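Local coordinates for BsaWI endonuclease (Geobacillus stearothermophilus, PDB 4ZSF), which probably cuts double-stranded DNA as a type II restriction endonuclease with a PD-(D/E)XK nuclease fold, at residues A[25-36]-A[53-64]. Sequence-based numbering, arbitrary orientation.
Sequences ERVSQKKAIRDT and WKAVYSAHMDRK. With nucleotides of chain B.
Q29 puts CG between its backbone N and carbonyl carbon (chi1 71°) and then extends, while K64 bends at chi2 and chi3, its CG lying over one face of the H60 ring. In one of its two modelled conformers, the K64 ammonium thus meets Q29 OE1 at 2.8 Å, in the carbonyl plane on a lone pair. H60 turns CE1 to that oxygen, its ring nearly perpendicular to the amide; its ND1 is held by Y11 OH of helix 3-22. At the same end of the helix pair, E25 stretches out and OE2 takes a nearly straight bond from R63 NH1 (2.8 Å) and a weak one from K64 NZ, a salt-bridge network. Further along these roughly antiparallel helices, I33 CG2 sits 3.5 Å from W53 CH2 and also packs on V56. The second subunit covers part of this layer, A90 on I33 and W83 against W53.

The pair lies about 31 Å from the chain centre, away from the calcium site, and grips DNA backbone. Q29 NE2 and K64 NZ donate to OP1 of DC11, R26 NE and NH2 to OP2; K30 NZ shares its charge between OP1 of DG12 and E93 of the second subunit. Swapping R26 for an alanine removes both donors and would probably leave OP2 without that grip and DC11 C2' uncovered. Mostly phosphate contacts, with R26 NH1 3.2 Å from DG12 N7, are consistent with a pre-specific complex, Q29 bridging K64 and DNA.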
loop_
_atom_site.group_PDB
_atom_site.type_symbol
_atom_site.label_atom_id
_atom_site.label_comp_id
_atom_site.label_asym_id
_atom_site.label_seq_id
_atom_site.Cartn_x
_atom_site.Cartn_y
_atom_site.Cartn_z
ATOM N N GLU A 25 15.679 2.393 20.559
ATOM C CA GLU A 25 15.677 3.414 19.513
ATOM C C GLU A 25 14.287 3.753 18.995
ATOM O O GLU A 25 13.991 4.919 18.703
ATOM C CB GLU A 25 16.575 2.936 18.333
ATOM C CG GLU A 25 16.587 3.948 17.182
ATOM C CD GLU A 25 17.523 3.619 16.041
ATOM O OE1 GLU A 25 18.110 2.517 16.085
ATOM O OE2 GLU A 25 17.683 4.466 15.114
ATOM N N ARG A 26 13.439 2.728 18.774
ATOM C CA ARG A 26 12.083 3.007 18.253
ATOM C C ARG A 26 11.229 3.800 19.238
ATOM O O ARG A 26 10.528 4.758 18.855
ATOM C CB ARG A 26 11.398 1.669 17.873
ATOM C CG ARG A 26 12.030 1.098 16.596
ATOM C CD ARG A 26 11.573 -0.343 16.414
ATOM N NE ARG A 26 12.091 -0.849 15.146
ATOM C CZ ARG A 26 11.958 -2.120 14.801
ATOM N NH1 ARG A 26 11.287 -2.946 15.621
ATOM N NH2 ARG A 26 12.397 -2.522 13.602
ATOM N N VAL A 27 11.344 3.481 20.523
ATOM C CA VAL A 27 10.588 4.281 21.534
ATOM C C VAL A 27 11.165 5.705 21.555
ATOM O O VAL A 27 10.416 6.716 21.691
ATOM C CB VAL A 27 10.716 3.604 22.938
ATOM C CG1 VAL A 27 10.302 4.554 24.043
ATOM C CG2 VAL A 27 9.896 2.324 22.968
ATOM N N SER A 28 12.507 5.808 21.520
ATOM C CA SER A 28 13.156 7.096 21.659
ATOM C C SER A 28 12.871 7.987 20.466
ATOM O O SER A 28 12.675 9.190 20.633
ATOM C CB SER A 28 14.702 6.963 21.819
ATOM O OG SER A 28 15.027 6.155 22.959
ATOM N N GLN A 29 12.857 7.431 19.265
ATOM C CA GLN A 29 12.616 8.341 18.121
ATOM C C GLN A 29 11.168 8.797 18.121
ATOM O O GLN A 29 10.895 9.928 17.717
ATOM C CB GLN A 29 13.015 7.655 16.793
ATOM C CG GLN A 29 12.069 6.539 16.385
ATOM C CD GLN A 29 12.704 5.633 15.322
ATOM O OE1 GLN A 29 13.873 5.787 14.968
ATOM N NE2 GLN A 29 11.936 4.667 14.847
ATOM N N LYS A 30 10.220 7.974 18.607
ATOM C CA LYS A 30 8.827 8.420 18.657
ATOM C C LYS A 30 8.645 9.521 19.709
ATOM O O LYS A 30 7.903 10.504 19.497
ATOM C CB LYS A 30 7.889 7.257 18.973
ATOM C CG LYS A 30 7.507 6.580 17.657
ATOM C CD LYS A 30 6.256 5.665 17.822
ATOM C CE LYS A 30 6.426 4.590 18.890
ATOM N NZ LYS A 30 5.148 3.692 18.961
ATOM N N LYS A 31 9.322 9.339 20.845
ATOM C CA LYS A 31 9.302 10.422 21.833
ATOM C C LYS A 31 9.896 11.716 21.291
ATOM O O LYS A 31 9.334 12.793 21.493
ATOM C CB LYS A 31 10.052 9.992 23.088
ATOM C CG LYS A 31 9.953 11.098 24.182
ATOM C CD LYS A 31 10.464 10.558 25.540
ATOM C CE LYS A 31 10.414 11.697 26.672
ATOM N NZ LYS A 31 9.039 12.325 26.758
ATOM N N ALA A 32 11.024 11.616 20.581
ATOM C CA ALA A 32 11.647 12.811 19.976
ATOM C C ALA A 32 10.709 13.455 18.941
ATOM O O ALA A 32 10.623 14.688 18.859
ATOM C CB ALA A 32 13.008 12.401 19.293
ATOM N N ILE A 33 10.010 12.638 18.148
ATOM C CA ILE A 33 9.097 13.220 17.166
ATOM C C ILE A 33 7.939 13.967 17.850
ATOM O O ILE A 33 7.652 15.148 17.557
ATOM C CB ILE A 33 8.558 12.154 16.226
ATOM C CG1 ILE A 33 9.691 11.677 15.321
ATOM C CG2 ILE A 33 7.420 12.719 15.296
ATOM C CD1 ILE A 33 9.306 10.273 14.618
ATOM N N ARG A 34 7.304 13.276 18.781
ATOM C CA ARG A 34 6.129 13.807 19.489
ATOM C C ARG A 34 6.504 15.057 20.268
ATOM O O ARG A 34 5.826 16.103 20.216
ATOM C CB ARG A 34 5.641 12.653 20.407
ATOM C CG ARG A 34 4.472 12.757 21.276
ATOM C CD ARG A 34 4.219 11.260 21.715
ATOM N NE ARG A 34 5.133 10.821 22.772
ATOM C CZ ARG A 34 5.819 9.661 22.847
ATOM N NH1 ARG A 34 5.794 8.717 21.905
ATOM N NH2 ARG A 34 6.586 9.466 23.916
ATOM N N ASP A 35 7.592 14.953 21.023
ATOM C CA ASP A 35 7.919 16.075 21.932
ATOM C C ASP A 35 8.530 17.250 21.198
ATOM O O ASP A 35 8.378 18.415 21.617
ATOM C CB ASP A 35 8.867 15.578 23.039
ATOM C CG ASP A 35 8.146 14.717 24.104
ATOM O OD1 ASP A 35 6.909 14.411 24.003
ATOM O OD2 ASP A 35 8.878 14.291 25.020
ATOM N N THR A 36 9.185 16.989 20.068
ATOM C CA THR A 36 9.715 18.114 19.290
ATOM C C THR A 36 8.527 18.830 18.638
ATOM O O THR A 36 8.525 20.058 18.608
ATOM C CB THR A 36 10.725 17.662 18.233
ATOM O OG1 THR A 36 11.821 17.031 18.926
ATOM C CG2 THR A 36 11.273 18.890 17.416
ATOM N N TRP A 53 6.121 19.904 11.255
ATOM C CA TRP A 53 6.194 18.455 11.033
ATOM C C TRP A 53 7.242 18.158 9.965
ATOM O O TRP A 53 7.989 17.218 10.085
ATOM C CB TRP A 53 4.837 17.927 10.562
ATOM C CG TRP A 53 4.661 16.414 10.614
ATOM C CD1 TRP A 53 4.399 15.569 9.557
ATOM C CD2 TRP A 53 4.635 15.607 11.793
ATOM N NE1 TRP A 53 4.209 14.292 10.033
ATOM C CE2 TRP A 53 4.375 14.278 11.389
ATOM C CE3 TRP A 53 4.809 15.879 13.156
ATOM C CZ2 TRP A 53 4.246 13.237 12.301
ATOM C CZ3 TRP A 53 4.708 14.841 14.066
ATOM C CH2 TRP A 53 4.452 13.507 13.616
ATOM N N LYS A 54 7.286 18.984 8.911
ATOM C CA LYS A 54 8.338 18.793 7.885
ATOM C C LYS A 54 9.776 18.994 8.403
ATOM O O LYS A 54 10.697 18.335 7.956
ATOM C CB LYS A 54 8.100 19.766 6.703
ATOM C CG LYS A 54 6.938 19.385 5.868
ATOM C CD LYS A 54 6.831 20.408 4.721
ATOM N N ALA A 55 9.968 19.889 9.365
ATOM C CA ALA A 55 11.293 20.088 9.945
ATOM C C ALA A 55 11.677 18.890 10.846
ATOM O O ALA A 55 12.821 18.450 10.868
ATOM C CB ALA A 55 11.290 21.412 10.750
ATOM N N VAL A 56 10.685 18.341 11.526
ATOM C CA VAL A 56 10.900 17.130 12.343
ATOM C C VAL A 56 11.272 15.943 11.435
ATOM O O VAL A 56 12.157 15.133 11.697
ATOM C CB VAL A 56 9.617 16.794 13.124
ATOM C CG1 VAL A 56 9.793 15.459 13.880
ATOM C CG2 VAL A 56 9.376 17.956 14.163
ATOM N N TYR A 57 10.543 15.851 10.354
ATOM C CA TYR A 57 10.893 14.829 9.297
ATOM C C TYR A 57 12.350 14.972 8.854
ATOM O O TYR A 57 13.087 13.973 8.753
ATOM C CB TYR A 57 9.977 15.028 8.135
ATOM C CG TYR A 57 10.372 14.347 6.842
ATOM C CD1 TYR A 57 10.135 12.979 6.677
ATOM C CD2 TYR A 57 10.957 15.071 5.798
ATOM C CE1 TYR A 57 10.419 12.335 5.387
ATOM C CE2 TYR A 57 11.288 14.446 4.526
ATOM C CZ TYR A 57 10.992 13.098 4.355
ATOM O OH TYR A 57 11.287 12.553 3.101
ATOM N N SER A 58 12.753 16.205 8.571
ATOM C CA SER A 58 14.119 16.498 8.156
ATOM C C SER A 58 15.105 15.983 9.198
ATOM O O SER A 58 16.117 15.384 8.848
ATOM C CB SER A 58 14.327 18.005 7.955
ATOM O OG SER A 58 15.641 18.272 7.485
ATOM N N ALA A 59 14.801 16.210 10.481
ATOM C CA ALA A 59 15.719 15.835 11.561
ATOM C C ALA A 59 15.787 14.324 11.639
ATOM O O ALA A 59 16.873 13.740 11.784
ATOM C CB ALA A 59 15.252 16.435 12.915
ATOM N N HIS A 60 14.641 13.692 11.518
ATOM C CA HIS A 60 14.604 12.236 11.653
ATOM C C HIS A 60 15.332 11.622 10.460
ATOM O O HIS A 60 16.143 10.705 10.608
ATOM C CB HIS A 60 13.157 11.696 11.713
ATOM C CG HIS A 60 13.080 10.194 11.814
ATOM N ND1 HIS A 60 13.353 9.510 12.990
ATOM C CD2 HIS A 60 12.774 9.249 10.884
ATOM C CE1 HIS A 60 13.185 8.211 12.784
ATOM N NE2 HIS A 60 12.818 8.023 11.521
ATOM N N MET A 61 15.022 12.124 9.269
ATOM C CA MET A 61 15.758 11.611 8.087
ATOM C C MET A 61 17.295 11.793 8.172
ATOM O O MET A 61 18.037 10.901 7.759
ATOM C CB MET A 61 15.249 12.288 6.802
ATOM C CG MET A 61 13.795 12.031 6.466
ATOM S SD MET A 61 13.526 10.287 6.025
ATOM C CE MET A 61 14.255 10.281 4.357
ATOM N N ASP A 62 17.763 12.940 8.695
ATOM C CA ASP A 62 19.192 13.198 8.862
ATOM C C ASP A 62 19.798 12.177 9.825
ATOM O O ASP A 62 20.892 11.652 9.568
ATOM C CB ASP A 62 19.457 14.623 9.381
ATOM C CG ASP A 62 20.944 15.004 9.333
ATOM O OD1 ASP A 62 21.759 14.337 8.650
ATOM O OD2 ASP A 62 21.288 16.004 9.979
ATOM N N ARG A 63 19.142 11.941 10.960
ATOM C CA ARG A 63 19.687 10.996 11.931
ATOM C C ARG A 63 19.799 9.574 11.339
ATOM O O ARG A 63 20.822 8.900 11.485
ATOM C CB ARG A 63 18.865 10.936 13.210
ATOM C CG ARG A 63 19.596 10.054 14.280
ATOM C CD ARG A 63 18.796 10.029 15.546
ATOM N NE ARG A 63 17.533 9.308 15.376
ATOM C CZ ARG A 63 17.385 7.983 15.309
ATOM N NH1 ARG A 63 18.426 7.164 15.428
ATOM N NH2 ARG A 63 16.158 7.470 15.140
ATOM N N LYS A 64 18.767 9.147 10.632
ATOM C CA LYS A 64 18.720 7.781 10.136
ATOM C C LYS A 64 19.453 7.517 8.826
ATOM O O LYS A 64 19.730 6.356 8.502
ATOM C CB LYS A 64 17.270 7.353 9.955
ATOM C CG LYS A 64 16.478 7.213 11.236
ATOM C CD LYS A 64 16.719 5.861 11.968
ATOM C CE LYS A 64 15.405 5.112 12.200
ATOM N NZ LYS A 64 15.273 3.998 13.270
ATOM P P DC B 11 12.401 1.575 12.375
ATOM O OP1 DC B 11 12.627 3.024 12.679
ATOM O OP2 DC B 11 13.326 0.508 12.836
ATOM O "O5'" DC B 11 10.961 1.179 12.876
ATOM C "C5'" DC B 11 9.825 1.997 12.472
ATOM C "C4'" DC B 11 8.505 1.323 12.833
ATOM O "O4'" DC B 11 8.363 0.100 12.071
ATOM C "C3'" DC B 11 8.338 0.920 14.297
ATOM O "O3'" DC B 11 7.082 1.476 14.746
ATOM C "C2'" DC B 11 8.297 -0.631 14.296
ATOM C "C1'" DC B 11 7.729 -0.879 12.894
ATOM N N1 DC B 11 8.093 -2.164 12.229
ATOM C C2 DC B 11 7.079 -2.924 11.636
ATOM O O2 DC B 11 5.890 -2.574 11.809
ATOM N N3 DC B 11 7.420 -4.061 10.955
ATOM C C4 DC B 11 8.685 -4.389 10.785
ATOM N N4 DC B 11 8.953 -5.506 10.048
ATOM C C5 DC B 11 9.747 -3.616 11.379
ATOM C C6 DC B 11 9.392 -2.499 12.048
ATOM P P DG B 12 6.802 1.672 16.274
ATOM O OP1 DG B 12 5.669 2.644 16.317
ATOM O OP2 DG B 12 8.044 1.884 17.016
ATOM O "O5'" DG B 12 6.237 0.267 16.769
ATOM C "C5'" DG B 12 4.874 -0.038 16.551
ATOM C "C4'" DG B 12 4.633 -1.526 16.792
ATOM O "O4'" DG B 12 5.387 -2.288 15.841
ATOM C "C3'" DG B 12 5.034 -2.031 18.146
ATOM O "O3'" DG B 12 3.839 -2.280 18.808
ATOM C "C2'" DG B 12 5.810 -3.341 17.861
ATOM C "C1'" DG B 12 5.558 -3.566 16.375
ATOM N N9 DG B 12 6.658 -4.218 15.632
ATOM C C8 DG B 12 8.016 -3.948 15.707
ATOM N N7 DG B 12 8.739 -4.677 14.891
ATOM C C5 DG B 12 7.788 -5.461 14.223
ATOM C C6 DG B 12 7.963 -6.475 13.280
ATOM O O6 DG B 12 8.996 -6.856 12.801
ATOM N N1 DG B 12 6.748 -7.046 12.885
ATOM C C2 DG B 12 5.526 -6.682 13.378
ATOM N N2 DG B 12 4.455 -7.346 12.899
ATOM N N3 DG B 12 5.349 -5.743 14.286
ATOM C C4 DG B 12 6.517 -5.185 14.670
#